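Geranyltranstransferase (Enterococcus faecalis, PDB 3P8L) probably catalyses the magnesium-dependent condensation of isopentenyl diphosphate with geranyl diphosphate to give farnesyl diphosphate, as a trans-prenyltransferase of the FPP/GGPP synthase family. Local coordinates at residues G123-T126 with G127-L131; M25-F28 with I29-T33; K142-L145 with M146-A150; M69-Q72 with D73-A77; R37-E40 with A41-S45. All coordinates share one frame; numbering follows the deposited sequence. Where two conformers were deposited one is given.

Contact 1: residues G123-T126 with G127-L131; sequences GLLT and GAFQL
Gly127 N donates to Gly123 O at 2.8 Å, and one turn on Gln130 N reaches Thr126 O, also at 2.8 Å and with the donor in the carbonyl plane. Between them Ala128 N bonds to Leu124 O at 2.9 Å, so that three i to i+4 bonds cross in this middle part of helix 114-133. The hydroxyl of Thr126 turns back along the helix to Asp122 O. The amide of Gln130 leaves the helix: its NE2 is bound by Gln156 OE1 of the second subunit. Among side chains the contact rests on Leu125 and Phe129, which lie side by side and point the same way. Leu125 holds its CG opposite the backbone N (chi1 175°), which brings CD1 to the edge of the Phe129 ring, in its plane, 3.9 Å from CE2. The Phe129 ring also meets Phe129 of the second subunit, with the two planes nearly parallel. The helix thus serves as part of the dimer interface of this mainly helical isoprenoid synthase fold. Leu125 also packs on Ile83 and Tyr86 of helix 71-92, Leu124 on helices 13-31 and 36-47, and Phe129 on Leu149 and Ala150 of helix 139-153.

Contact 2: residues M25-F28 with I29-T33; sequences MVDF and IAEYT
An offset aromatic stack, Phe28 on Tyr32, marks the C-terminal end of helix 13-31, an N-terminal helix of the isoprenoid synthase fold. The ring centroids are 4.6 Å apart and the planes are inclined by 18°. Phe28 CE2 lies over one face of the Tyr32 ring, displaced toward its rim, 3.6 Å from Tyr32 CD1. In return Tyr32 CB sits over a face of the Phe28 ring as a CH-pi contact. The first torsions bring this about: CG of Phe28 stands opposite its backbone N (chi1 -171°), beside its own carbonyl carbon, while Tyr32 carries its CG opposite the carbonyl carbon (chi1 -73°), beside its backbone N, and the two rings come together one turn apart. The backbone bonds of the last turn run from Ile29 N to Met25 O through to Tyr32 N to Phe28 O, the latter at 3.0 Å, although Tyr32 itself has already left helical angles. On the outer side the carboxylates of Asp27 and Glu31 lie side by side, OD1 and OE2 4.5 Å apart; this pairing of like charges is probably eased by Lys23, which forms a salt bridge with Asp27 OD2. Phe28 packs on Gln130 and Leu131 of helix 114-133, and Tyr32 reaches Gln156 of the second subunit. At the helix end a water donates to Phe28 O at 3.3 Å and weakly to Tyr32 O, and Thr33 OG1 donates in plane to a lone pair of Ile29 O at 2.6 Å.

Contact 3: residues K142-L145 with M146-A150; sequences KVLL and MQQLA
Leu149 N to Leu145 O, at 2.8 Å, is the shortest of four successive i to i+4 backbone bonds here, and Met146 N closes the first of them on Lys142 O. Two side-chain amides follow different courses. Gln147 runs extended beyond CG and crosses Val143 at a slant, with NE2 3.6 Å from Val143 CG1; its NE2 is hydrogen-bonded to Ser133 O of the second subunit. Gln148 instead bends at chi2 (-63°) and runs beside Leu144, its CG 4.1 Å from Leu144 CD1. These residues belong to helix 139-153 of the prenyl synthase domain, which packs against helices 71-92, 114-133 and 175-200 and carries part of the dimer interface. Met146 was modelled in two conformers, so its contacts are less certain. In the one given, the thioether folds back along the helix with chi3 at -53°, and the CE methyl lies 3.9 Å from Lys142 CG, beside the aliphatic part of the lysine, the two chains pointing the same way. Lys142 NZ is held by the carbonyl oxygens of Ser133 and Ser135. Met146 also meets Met146 of the second subunit. Leu149 is buried against Leu80 and Ile83 of helix 71-92, and Leu144 packs on Val199 of helix 175-200.

Contact 4: residues M69-Q72 with D73-A77; sequences METQ and DYQVA
Backbone and side-chain hydrogen bonds tie Glu70 and Asp73 together in both directions at the start of helix 71-92. Asp73 OD1 accepts from Glu70 N at 2.9 Å in a nearly straight bond (167°), met from above the carboxylate plane, and Asp73 N donates to Glu70 O, also at 2.9 Å but more bent. With Glu70 at the N-cap, the first bond is the Asp73 half of a capping box; the return bond is backbone to backbone. The carboxylate thus covers a backbone N-H ahead of the first turn, where the helix dipole would probably favour a negative charge. Asp73 OD2 is buried without a partner in the model. Regular helical bonds then take over, Gln75 N to Thr71 O and Val76 N to Gln72 O.

Ionic contacts centre on Lys67, which makes a salt bridge with Glu70 OE2 and a long, weak pair with Asp73 OD1.

Among the packing contacts, Met69 crosses Tyr74 at about a right angle. Its CB comes 3.3 Å from Tyr74 OH and 3.7 Å from CZ, and the sulfur, set by a bend at chi2 (-54°), makes an oblique Met-aromatic contact with SD 5.3 Å from the Tyr74 ring centroid. Tyr74 OH is itself bonded to His17 ND1. On the outer side Thr71 CG2 touches Gln75 CD at 3.7 Å, while Gln75 OE1 accepts from Gln136 N.

Around this helix start, Tyr74 packs on Leu20 and Val21 of helix 13-31, Met69 on Leu59 and Val62 of helix 53-64, and Val76 on Ala196 and Leu200 of helix 175-200.

Contact 5: residues R37-E40 with A41-S45; sequences RLKE and AMLYS
Helix 36-47, a short helix of the mainly helical prenyltransferase domain, carries two i to i+4 side-chain pairs here: Leu38 with Met42, and Lys39 with Leu43. Four backbone bonds underlie them. Met42 N to Leu38 O measures 3.0 Å and runs nearly along the C=O axis; Leu43 N to Lys39 O, at 2.9 Å, is almost straight at the hydrogen (167°). Tyr44 N bonds to Glu40 O at 2.8 Å, and Ala41 N to Arg37 O completes the series. The lysine pair lies toward helix 13-31, with Lys39 CG alongside Leu43 CD1 at 4.1 Å and both chains heading the same way. The aliphatic part of Lys39 makes this contact, while NZ forms a salt bridge with Glu36 and a weak bond to Ala30 O. Leu43 also packs on Val26 and Ile29. Arg37 NH2 is bound to Phe112 O, and Tyr44 OH to Pro106 O. Leu38 and Met42 form the side that meets helix 114-133, on Leu119, Ala120 and Leu124, and both also touch Asn155 of the second subunit. There Met42 first extends from its backbone and then bends at chi3 (-58°), turning its terminal methyl back toward the preceding turn, where CE rests 3.7 Å from Leu38 CG and 3.9 Å from Leu38 CD2.

Contact 1 lies at the hub, touching the other four. Phe28 of contact 2 packs with CZ 3.7 Å from Gln130 CG, and Phe129 brings CZ to 3.6 Å from Ala150 CA in contact 3. Met42 SD of contact 5 lies 3.8 Å from Leu124 N, and Leu131 CD2 reaches Gln75 O of contact 4 at 3.4 Å. Contacts 2 and 5, on consecutive helices, join directly through Thr33 OG1 and Met42 CE at 3.6 Å. Contacts 1, 2, 3 and 5 all touch the second subunit, whereas contact 4 does not. Helix 71-92, which contact 4 opens, leads at its far end into the aspartate-rich motif that in this family binds magnesium and diphosphate.

Contact 1: residues G123-T126 with G127-L131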
# COMPACT_ATOMS: atom_id res chain seq x y z
N GLY A 123 2.16 -7.06 -2.12
CA GLY A 123 3.58 -6.82 -1.96
C GLY A 123 4.04 -5.67 -2.84
O GLY A 123 4.85 -4.83 -2.42
N LEU A 124 3.49 -5.59 -4.05
CA LEU A 124 3.78 -4.50 -4.93
C LEU A 124 3.20 -3.18 -4.45
O LEU A 124 3.88 -2.15 -4.53
CB LEU A 124 3.37 -4.82 -6.37
CG LEU A 124 4.39 -5.69 -7.13
CD1 LEU A 124 3.69 -6.31 -8.32
CD2 LEU A 124 5.62 -4.90 -7.59
N LEU A 125 1.94 -3.20 -3.98
CA LEU A 125 1.31 -2.05 -3.32
C LEU A 125 2.16 -1.53 -2.14
O LEU A 125 2.49 -0.34 -2.11
CB LEU A 125 -0.13 -2.37 -2.86
CG LEU A 125 -0.91 -1.32 -2.04
CD1 LEU A 125 -0.87 0.06 -2.68
CD2 LEU A 125 -2.38 -1.73 -1.91
N THR A 126 2.51 -2.40 -1.19
CA THR A 126 3.31 -2.00 -0.03
C THR A 126 4.71 -1.54 -0.47
O THR A 126 5.27 -0.55 0.05
CB THR A 126 3.46 -3.14 1.02
OG1 THR A 126 2.17 -3.71 1.29
CG2 THR A 126 4.03 -2.63 2.33
N GLY A 127 5.24 -2.25 -1.47
CA GLY A 127 6.55 -1.95 -2.06
C GLY A 127 6.65 -0.57 -2.67
O GLY A 127 7.67 0.09 -2.56
N ALA A 128 5.59 -0.14 -3.35
CA ALA A 128 5.55 1.20 -3.93
C ALA A 128 5.77 2.29 -2.85
O ALA A 128 6.57 3.22 -3.05
CB ALA A 128 4.24 1.40 -4.61
N PHE A 129 5.07 2.14 -1.72
CA PHE A 129 5.24 3.04 -0.58
C PHE A 129 6.60 2.84 0.07
O PHE A 129 7.22 3.83 0.46
CB PHE A 129 4.07 2.95 0.42
CG PHE A 129 2.82 3.57 -0.12
CD1 PHE A 129 2.67 4.96 -0.16
CD2 PHE A 129 1.84 2.80 -0.70
CE1 PHE A 129 1.55 5.54 -0.70
CE2 PHE A 129 0.70 3.37 -1.25
CZ PHE A 129 0.55 4.74 -1.25
N GLN A 130 7.10 1.61 0.14
CA GLN A 130 8.43 1.42 0.71
C GLN A 130 9.53 2.12 -0.10
O GLN A 130 10.35 2.87 0.46
CB GLN A 130 8.79 -0.05 0.92
CG GLN A 130 10.08 -0.22 1.72
CD GLN A 130 10.39 -1.66 2.10
OE1 GLN A 130 9.86 -2.61 1.51
NE2 GLN A 130 11.26 -1.83 3.08
N LEU A 131 9.54 1.88 -1.42
CA LEU A 131 10.49 2.53 -2.31
C LEU A 131 10.46 4.06 -2.18
O LEU A 131 11.51 4.68 -1.97
CB LEU A 131 10.29 2.09 -3.78
CG LEU A 131 11.20 2.84 -4.79
CD1 LEU A 131 12.70 2.60 -4.52
CD2 LEU A 131 10.84 2.48 -6.23

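Contact 2: residues M25-F28 with I29-T33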
# COMPACT_ATOMS: atom_id res chain seq x y z
N MET A 25 12.80 -0.74 -10.33
CA MET A 25 11.71 -1.64 -9.92
C MET A 25 12.27 -3.03 -9.65
O MET A 25 12.07 -3.58 -8.56
CB MET A 25 10.64 -1.74 -11.00
CG MET A 25 9.76 -0.51 -11.17
SD MET A 25 8.55 -0.73 -12.49
CE MET A 25 7.39 -1.69 -11.65
N VAL A 26 13.00 -3.56 -10.62
CA VAL A 26 13.53 -4.92 -10.55
C VAL A 26 14.53 -5.07 -9.39
O VAL A 26 14.43 -6.03 -8.61
CB VAL A 26 14.12 -5.37 -11.93
CG1 VAL A 26 15.05 -6.55 -11.80
CG2 VAL A 26 12.99 -5.65 -12.93
N ASP A 27 15.46 -4.12 -9.27
CA ASP A 27 16.44 -4.14 -8.19
C ASP A 27 15.75 -4.05 -6.86
O ASP A 27 16.13 -4.76 -5.95
CB ASP A 27 17.44 -2.97 -8.25
CG ASP A 27 18.40 -3.07 -9.44
OD1 ASP A 27 18.45 -4.10 -10.10
OD2 ASP A 27 19.11 -2.08 -9.72
N PHE A 28 14.74 -3.17 -6.75
CA PHE A 28 14.02 -3.01 -5.49
C PHE A 28 13.31 -4.29 -5.08
O PHE A 28 13.38 -4.66 -3.91
CB PHE A 28 13.02 -1.83 -5.49
CG PHE A 28 12.46 -1.56 -4.15
CD1 PHE A 28 11.18 -1.99 -3.80
CD2 PHE A 28 13.23 -0.93 -3.18
CE1 PHE A 28 10.68 -1.78 -2.53
CE2 PHE A 28 12.74 -0.71 -1.90
CZ PHE A 28 11.46 -1.14 -1.58
N ILE A 29 12.66 -4.96 -6.03
CA ILE A 29 11.95 -6.20 -5.73
C ILE A 29 12.93 -7.32 -5.37
O ILE A 29 12.72 -8.04 -4.39
CB ILE A 29 10.98 -6.62 -6.88
CG1 ILE A 29 9.62 -5.95 -6.70
CG2 ILE A 29 10.71 -8.12 -6.87
CD1 ILE A 29 9.48 -4.63 -7.37
N ALA A 30 14.02 -7.45 -6.12
CA ALA A 30 15.03 -8.50 -5.87
C ALA A 30 15.72 -8.31 -4.52
O ALA A 30 15.99 -9.28 -3.82
CB ALA A 30 16.06 -8.53 -7.00
N GLU A 31 15.98 -7.07 -4.14
CA GLU A 31 16.72 -6.80 -2.92
C GLU A 31 15.86 -6.72 -1.65
O GLU A 31 16.33 -7.07 -0.59
CB GLU A 31 17.59 -5.55 -3.09
CG GLU A 31 18.75 -5.72 -4.09
CD GLU A 31 19.29 -4.40 -4.68
OE1 GLU A 31 19.16 -3.34 -4.03
OE2 GLU A 31 19.84 -4.42 -5.80
N TYR A 32 14.61 -6.28 -1.74
CA TYR A 32 13.79 -6.07 -0.54
C TYR A 32 12.63 -7.07 -0.45
O TYR A 32 11.57 -6.76 0.08
CB TYR A 32 13.24 -4.64 -0.50
CG TYR A 32 14.26 -3.56 -0.16
CD1 TYR A 32 15.26 -3.19 -1.07
CD2 TYR A 32 14.20 -2.90 1.07
CE1 TYR A 32 16.19 -2.21 -0.75
CE2 TYR A 32 15.13 -1.92 1.41
CZ TYR A 32 16.12 -1.57 0.49
OH TYR A 32 17.02 -0.59 0.82
N THR A 33 12.83 -8.26 -1.00
CA THR A 33 11.85 -9.33 -0.86
C THR A 33 12.50 -10.58 -0.26
O THR A 33 13.46 -11.12 -0.84
CB THR A 33 11.18 -9.71 -2.21
OG1 THR A 33 10.68 -8.53 -2.87
CG2 THR A 33 10.03 -10.66 -1.95
O HOH W 1 10.54 -5.25 -2.41

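Contact 3: residues K142-L145 with M146-A150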
# COMPACT_ATOMS: atom_id res chain seq x y z
N LYS A 142 9.08 14.20 -0.01
CA LYS A 142 8.82 12.80 0.25
C LYS A 142 7.43 12.64 0.83
O LYS A 142 6.63 11.88 0.30
CB LYS A 142 9.87 12.22 1.20
CG LYS A 142 9.81 10.71 1.36
CD LYS A 142 11.03 10.17 2.08
CE LYS A 142 12.19 10.03 1.13
NZ LYS A 142 13.30 9.22 1.74
N VAL A 143 7.13 13.41 1.88
CA VAL A 143 5.84 13.34 2.55
C VAL A 143 4.69 13.78 1.65
O VAL A 143 3.65 13.13 1.63
CB VAL A 143 5.85 14.12 3.91
CG1 VAL A 143 4.44 14.42 4.44
CG2 VAL A 143 6.62 13.35 4.94
N LEU A 144 4.90 14.85 0.88
CA LEU A 144 3.91 15.31 -0.08
C LEU A 144 3.58 14.23 -1.12
O LEU A 144 2.42 14.00 -1.44
CB LEU A 144 4.39 16.60 -0.79
CG LEU A 144 3.50 17.18 -1.89
CD1 LEU A 144 2.11 17.53 -1.37
CD2 LEU A 144 4.17 18.40 -2.52
N LEU A 145 4.61 13.60 -1.65
CA LEU A 145 4.40 12.63 -2.73
C LEU A 145 3.78 11.32 -2.20
O LEU A 145 3.03 10.67 -2.92
CB LEU A 145 5.70 12.40 -3.51
CG LEU A 145 6.12 13.57 -4.43
CD1 LEU A 145 7.22 13.14 -5.37
CD2 LEU A 145 4.98 14.13 -5.23
N MET A 146 4.05 10.98 -0.94
CA MET A 146 3.44 9.81 -0.29
C MET A 146 1.96 10.09 -0.05
O MET A 146 1.11 9.23 -0.31
CB MET A 146 4.18 9.43 1.00
CG MET A 146 5.52 8.69 0.77
SD MET A 146 6.42 8.14 2.26
CE MET A 146 6.53 9.64 3.22
N GLN A 147 1.66 11.30 0.42
CA GLN A 147 0.28 11.77 0.58
C GLN A 147 -0.48 11.70 -0.73
O GLN A 147 -1.62 11.19 -0.79
CB GLN A 147 0.25 13.23 1.09
CG GLN A 147 0.57 13.41 2.57
CD GLN A 147 0.81 14.87 2.97
OE1 GLN A 147 0.87 15.76 2.12
NE2 GLN A 147 0.96 15.11 4.27
N GLN A 148 0.15 12.19 -1.79
CA GLN A 148 -0.49 12.28 -3.09
C GLN A 148 -0.65 10.89 -3.74
O GLN A 148 -1.67 10.60 -4.37
CB GLN A 148 0.30 13.23 -4.00
CG GLN A 148 0.13 14.74 -3.64
CD GLN A 148 -1.29 15.23 -3.78
OE1 GLN A 148 -1.92 15.05 -4.82
NE2 GLN A 148 -1.82 15.85 -2.72
N LEU A 149 0.34 10.03 -3.57
CA LEU A 149 0.25 8.67 -4.14
C LEU A 149 -0.87 7.90 -3.48
O LEU A 149 -1.69 7.29 -4.18
CB LEU A 149 1.58 7.92 -4.04
CG LEU A 149 1.66 6.55 -4.74
CD1 LEU A 149 1.50 6.68 -6.26
CD2 LEU A 149 2.98 5.89 -4.40
N ALA A 150 -0.93 7.97 -2.14
CA ALA A 150 -2.01 7.32 -1.39
C ALA A 150 -3.37 7.88 -1.71
O ALA A 150 -4.33 7.12 -1.82
CB ALA A 150 -1.73 7.37 0.11

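Contact 4: residues M69-Q72 with D73-A77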
# COMPACT_ATOMS: atom_id res chain seq x y z
N MET A 69 17.52 14.54 -15.29
CA MET A 69 17.02 13.39 -14.54
C MET A 69 17.96 13.00 -13.43
O MET A 69 19.17 12.93 -13.62
CB MET A 69 16.83 12.17 -15.45
CG MET A 69 15.70 12.28 -16.42
SD MET A 69 14.12 12.68 -15.71
CE MET A 69 13.45 13.35 -17.18
N GLU A 70 17.40 12.76 -12.25
CA GLU A 70 18.16 12.24 -11.12
C GLU A 70 17.49 10.97 -10.62
O GLU A 70 16.33 10.72 -10.93
CB GLU A 70 18.18 13.25 -9.98
CG GLU A 70 18.76 14.60 -10.31
CD GLU A 70 18.71 15.51 -9.12
OE1 GLU A 70 19.52 15.30 -8.19
OE2 GLU A 70 17.85 16.42 -9.09
N THR A 71 18.24 10.19 -9.84
CA THR A 71 17.78 8.99 -9.13
C THR A 71 16.33 9.04 -8.61
O THR A 71 15.52 8.15 -8.93
CB THR A 71 18.76 8.65 -7.97
OG1 THR A 71 20.09 8.60 -8.50
CG2 THR A 71 18.44 7.30 -7.34
N GLN A 72 16.00 10.09 -7.86
CA GLN A 72 14.67 10.24 -7.25
C GLN A 72 13.52 10.35 -8.24
O GLN A 72 12.39 9.97 -7.91
CB GLN A 72 14.60 11.41 -6.27
CG GLN A 72 14.87 12.78 -6.88
CD GLN A 72 16.31 13.22 -6.70
OE1 GLN A 72 17.25 12.44 -6.92
NE2 GLN A 72 16.50 14.47 -6.29
N ASP A 73 13.80 10.86 -9.44
CA ASP A 73 12.81 10.92 -10.51
C ASP A 73 12.46 9.50 -10.97
O ASP A 73 11.29 9.18 -11.12
CB ASP A 73 13.27 11.75 -11.71
CG ASP A 73 13.74 13.16 -11.31
OD1 ASP A 73 14.67 13.68 -11.94
OD2 ASP A 73 13.18 13.73 -10.35
N TYR A 74 13.49 8.68 -11.16
CA TYR A 74 13.31 7.28 -11.52
C TYR A 74 12.65 6.48 -10.41
O TYR A 74 11.85 5.59 -10.70
CB TYR A 74 14.62 6.61 -11.94
CG TYR A 74 15.27 7.26 -13.15
CD1 TYR A 74 14.70 7.15 -14.41
CD2 TYR A 74 16.47 7.99 -13.02
CE1 TYR A 74 15.28 7.75 -15.53
CE2 TYR A 74 17.06 8.60 -14.13
CZ TYR A 74 16.46 8.48 -15.37
OH TYR A 74 17.03 9.05 -16.47
N GLN A 75 13.00 6.80 -9.16
CA GLN A 75 12.39 6.18 -8.00
C GLN A 75 10.90 6.47 -7.89
O GLN A 75 10.12 5.53 -7.65
CB GLN A 75 13.15 6.56 -6.71
CG GLN A 75 14.52 5.89 -6.65
CD GLN A 75 15.37 6.35 -5.49
OE1 GLN A 75 15.33 7.51 -5.11
NE2 GLN A 75 16.13 5.43 -4.91
N VAL A 76 10.51 7.73 -8.07
CA VAL A 76 9.10 8.12 -8.09
C VAL A 76 8.35 7.44 -9.24
O VAL A 76 7.22 6.96 -9.05
CB VAL A 76 8.90 9.67 -8.14
CG1 VAL A 76 7.42 10.07 -8.33
CG2 VAL A 76 9.41 10.32 -6.85
N ALA A 77 8.97 7.41 -10.43
CA ALA A 77 8.39 6.78 -11.61
C ALA A 77 8.16 5.27 -11.35
O ALA A 77 7.11 4.75 -11.69
CB ALA A 77 9.27 7.00 -12.86

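Contact 5: residues R37-E40 with A41-S45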
# COMPACT_ATOMS: atom_id res chain seq x y z
N ARG A 37 9.58 -17.05 -3.93
CA ARG A 37 8.41 -17.25 -4.79
C ARG A 37 7.60 -15.97 -4.99
O ARG A 37 7.18 -15.67 -6.12
CB ARG A 37 7.49 -18.34 -4.23
CG ARG A 37 6.15 -18.42 -4.98
CD ARG A 37 5.25 -19.47 -4.39
NE ARG A 37 4.04 -19.68 -5.18
CZ ARG A 37 3.98 -20.56 -6.19
NH1 ARG A 37 5.05 -21.28 -6.51
NH2 ARG A 37 2.86 -20.74 -6.88
N LEU A 38 7.39 -15.24 -3.89
CA LEU A 38 6.73 -13.93 -3.93
C LEU A 38 7.49 -12.98 -4.86
O LEU A 38 6.89 -12.36 -5.74
CB LEU A 38 6.61 -13.34 -2.52
CG LEU A 38 5.89 -11.99 -2.50
CD1 LEU A 38 4.38 -12.16 -2.79
CD2 LEU A 38 6.16 -11.22 -1.19
N LYS A 39 8.81 -12.91 -4.66
CA LYS A 39 9.73 -12.16 -5.53
C LYS A 39 9.57 -12.51 -7.02
O LYS A 39 9.39 -11.63 -7.85
CB LYS A 39 11.16 -12.42 -5.07
CG LYS A 39 12.23 -11.71 -5.89
CD LYS A 39 13.64 -12.26 -5.59
CE LYS A 39 14.05 -11.97 -4.14
NZ LYS A 39 15.43 -12.47 -3.84
N GLU A 40 9.58 -13.79 -7.34
CA GLU A 40 9.44 -14.22 -8.74
C GLU A 40 8.09 -13.90 -9.35
O GLU A 40 7.98 -13.58 -10.53
CB GLU A 40 9.68 -15.73 -8.87
CG GLU A 40 11.14 -16.08 -8.88
CD GLU A 40 11.35 -17.58 -8.72
OE1 GLU A 40 10.61 -18.33 -9.37
OE2 GLU A 40 12.23 -17.99 -7.93
N ALA A 41 7.05 -13.97 -8.54
CA ALA A 41 5.72 -13.68 -9.03
C ALA A 41 5.55 -12.18 -9.32
O ALA A 41 4.97 -11.80 -10.35
CB ALA A 41 4.70 -14.18 -8.04
N MET A 42 6.11 -11.35 -8.45
CA MET A 42 6.12 -9.89 -8.67
C MET A 42 6.95 -9.55 -9.91
O MET A 42 6.52 -8.78 -10.75
CB MET A 42 6.60 -9.14 -7.41
CG MET A 42 5.61 -9.22 -6.24
SD MET A 42 5.93 -8.38 -4.65
CE MET A 42 7.48 -9.16 -4.27
N LEU A 43 8.15 -10.14 -10.01
CA LEU A 43 9.01 -9.90 -11.17
C LEU A 43 8.36 -10.40 -12.46
O LEU A 43 8.53 -9.81 -13.51
CB LEU A 43 10.38 -10.57 -11.01
CG LEU A 43 11.42 -10.02 -10.02
CD1 LEU A 43 12.66 -10.94 -9.94
CD2 LEU A 43 11.86 -8.60 -10.40
N TYR A 44 7.59 -11.49 -12.38
CA TYR A 44 6.89 -11.96 -13.57
C TYR A 44 6.02 -10.86 -14.17
O TYR A 44 6.11 -10.56 -15.37
CB TYR A 44 6.04 -13.20 -13.28
CG TYR A 44 5.18 -13.60 -14.46
CD1 TYR A 44 5.74 -14.29 -15.54
CD2 TYR A 44 3.82 -13.32 -14.48
CE1 TYR A 44 4.96 -14.67 -16.64
CE2 TYR A 44 3.03 -13.67 -15.59
CZ TYR A 44 3.62 -14.35 -16.67
OH TYR A 44 2.87 -14.73 -17.76
N SER A 45 5.20 -10.24 -13.32
CA SER A 45 4.24 -9.25 -13.79
C SER A 45 4.89 -7.94 -14.23
O SER A 45 4.36 -7.26 -15.10
CB SER A 45 3.20 -8.97 -12.71
OG SER A 45 2.34 -10.09 -12.54